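PDB 3NRA: aspartate aminotransferase from Rhodobacter sphaeroides, which probably catalyses the pyridoxal-phosphate-dependent transfer of an amino group from L-aspartate to 2-oxoglutarate, giving oxaloacetate and L-glutamate. Local coordinates for residues Ile201-Ala206 with Leu234-Val240. Coordinates in Å, arbitrary orientation, origin at the centre of the assembly. Where two conformers were deposited one is given. Numbering follows the deposited sequence.
Sequences IGQIAA and LRAEAAV
Residues Ile201-Ala206 form one and a half turns of regular helix 198-211, with Ala205 N hydrogen-bonded to Ile201 O (2.9 Å) and Ala206 N to Gly202 O (2.9 Å). Against one side runs Leu234-Val240: a 3-10 turn, 234-236, closed by the hydrogen bond Glu237 N to Leu234 O (3.0 Å), then an extended Glu237 (phi/psi -62/130) opening a type I turn closed by Val240 N to Glu237 O (3.3 Å). Both run the same way, with CA-CA distances of 5.7 Å for Ile201-Leu234, 4.9 Å for Ala205-Val240 and 5.3 Å for Ala206-Ala239.

Ile201 (chi1 m) points its CB toward the loop; its CG2 lies 3.8 Å from Leu234 CD1 and 3.6 Å from Glu237 OE2, while its side chain also meets Phe185 of strand 182-186. Gly202, lacking a side chain, exposes its CA to the carboxylate, 3.7 Å from Glu237 OE1. Ile204 has a sideways CA-CB bond; its CG2 meets Leu234 CD1 at 3.8 Å, and its side chain touches Leu172. Chi1 t and chi2 p bring Leu234 CD1 within 3.3 Å of Ile201 O. Ala205 sits at the centre: its small CB permits close approach, 3.5 Å from Glu237 CB, 3.6 Å from Leu234 CD1 and 3.8 Å from Val240 CB. Ala206 CB points away, but Ala239 CB points toward the helix, 4.0 Å from Ala206 N and 4.4 Å from Ala206 CB; its small methyl lets the turn approach the backbone.

This van der Waals packing sets the loop between parallel inner strands 214-218 and 245-249 against the helix preceding 214-218, at the periphery of the alpha/beta large domain of a fold-type I PLP-dependent aminotransferase.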
loop_
_atom_site.group_PDB
_atom_site.type_symbol
_atom_site.label_atom_id
_atom_site.label_comp_id
_atom_site.label_asym_id
_atom_site.label_seq_id
_atom_site.Cartn_x
_atom_site.Cartn_y
_atom_site.Cartn_z
ATOM N N ILE B 201 -23.514 -4.170 20.081
ATOM C CA ILE B 201 -22.323 -3.339 20.164
ATOM C C ILE B 201 -21.969 -3.067 21.632
ATOM O O ILE B 201 -20.787 -3.013 21.989
ATOM C CB ILE B 201 -22.533 -2.022 19.375
ATOM C CG1 ILE B 201 -22.600 -2.334 17.856
ATOM C CG2 ILE B 201 -21.457 -0.967 19.712
ATOM C CD1 ILE B 201 -21.278 -2.814 17.214
ATOM N N GLY B 202 -22.988 -2.944 22.475
ATOM C CA GLY B 202 -22.792 -2.765 23.910
ATOM C C GLY B 202 -22.123 -3.968 24.552
ATOM O O GLY B 202 -21.191 -3.824 25.341
ATOM N N GLN B 203 -22.560 -5.149 24.147
ATOM C CA GLN B 203 -21.999 -6.383 24.681
ATOM C C GLN B 203 -20.611 -6.642 24.129
ATOM O O GLN B 203 -19.760 -7.135 24.847
ATOM C CB GLN B 203 -22.931 -7.591 24.426
ATOM C CG GLN B 203 -22.478 -8.947 25.132
ATOM C CD GLN B 203 -22.551 -8.903 26.669
ATOM O OE1 GLN B 203 -22.812 -7.857 27.268
ATOM N NE2 GLN B 203 -22.331 -10.054 27.301
ATOM N N ILE B 204 -20.376 -6.279 22.864
ATOM C CA ILE B 204 -19.034 -6.391 22.293
ATOM C C ILE B 204 -18.097 -5.479 23.059
ATOM O O ILE B 204 -17.009 -5.883 23.424
ATOM C CB ILE B 204 -18.984 -6.027 20.774
ATOM C CG1 ILE B 204 -19.540 -7.188 19.912
ATOM C CG2 ILE B 204 -17.533 -5.707 20.340
ATOM C CD1 ILE B 204 -19.870 -6.793 18.484
ATOM N N ALA B 205 -18.530 -4.247 23.310
ATOM C CA ALA B 205 -17.739 -3.315 24.076
ATOM C C ALA B 205 -17.445 -3.846 25.482
ATOM O O ALA B 205 -16.306 -3.763 25.945
ATOM C CB ALA B 205 -18.449 -1.935 24.159
ATOM N N ALA B 206 -18.474 -4.364 26.159
ATOM C CA ALA B 206 -18.330 -4.872 27.538
ATOM C C ALA B 206 -17.418 -6.096 27.594
ATOM O O ALA B 206 -16.570 -6.210 28.488
ATOM C CB ALA B 206 -19.734 -5.194 28.165
ATOM N N LEU B 234 -19.084 1.344 18.027
ATOM C CA LEU B 234 -18.370 0.700 19.159
ATOM C C LEU B 234 -17.490 1.673 19.920
ATOM O O LEU B 234 -17.456 1.647 21.133
ATOM C CB LEU B 234 -17.508 -0.475 18.659
ATOM C CG LEU B 234 -16.866 -1.329 19.767
ATOM C CD1 LEU B 234 -17.945 -1.973 20.606
ATOM C CD2 LEU B 234 -15.927 -2.395 19.178
ATOM N N ARG B 235 -16.787 2.545 19.191
ATOM C CA ARG B 235 -15.794 3.471 19.803
ATOM C C ARG B 235 -16.380 4.529 20.723
ATOM O O ARG B 235 -15.641 5.156 21.462
ATOM C CB ARG B 235 -14.957 4.175 18.703
ATOM C CG ARG B 235 -15.673 5.311 17.965
ATOM C CD ARG B 235 -14.808 5.808 16.780
ATOM N NE ARG B 235 -13.515 6.261 17.275
ATOM C CZ ARG B 235 -13.243 7.479 17.729
ATOM N NH1 ARG B 235 -14.131 8.480 17.628
ATOM N NH2 ARG B 235 -12.038 7.716 18.267
ATOM N N ALA B 236 -17.689 4.766 20.611
ATOM C CA ALA B 236 -18.415 5.671 21.483
ATOM C C ALA B 236 -19.064 4.977 22.688
ATOM O O ALA B 236 -19.607 5.656 23.553
ATOM C CB ALA B 236 -19.492 6.447 20.672
ATOM N N GLU B 237 -19.002 3.645 22.771
ATOM C CA GLU B 237 -19.588 2.915 23.964
ATOM C C GLU B 237 -18.910 3.279 25.290
ATOM O O GLU B 237 -17.706 3.260 25.396
ATOM C CB GLU B 237 -19.511 1.400 23.765
ATOM C CG GLU B 237 -20.455 0.866 22.752
ATOM C CD GLU B 237 -21.917 1.012 23.147
ATOM O OE1 GLU B 237 -22.253 0.854 24.355
ATOM O OE2 GLU B 237 -22.726 1.313 22.252
ATOM N N ALA B 238 -19.704 3.612 26.300
ATOM C CA ALA B 238 -19.159 3.944 27.651
ATOM C C ALA B 238 -18.317 2.781 28.280
ATOM O O ALA B 238 -17.351 3.033 29.021
ATOM C CB ALA B 238 -20.315 4.354 28.606
ATOM N N ALA B 239 -18.673 1.532 27.944
ATOM C CA ALA B 239 -18.003 0.337 28.491
ATOM C C ALA B 239 -16.601 0.120 27.946
ATOM O O ALA B 239 -15.778 -0.544 28.578
ATOM C CB ALA B 239 -18.863 -0.914 28.219
ATOM N N VAL B 240 -16.329 0.638 26.757
ATOM C CA VAL B 240 -15.091 0.319 26.087
ATOM C C VAL B 240 -14.073 1.387 26.371
ATOM O O VAL B 240 -14.410 2.542 26.531
ATOM C CB VAL B 240 -15.291 0.130 24.528
ATOM C CG1 VAL B 240 -15.328 1.466 23.810
ATOM C CG2 VAL B 240 -14.204 -0.792 23.966
#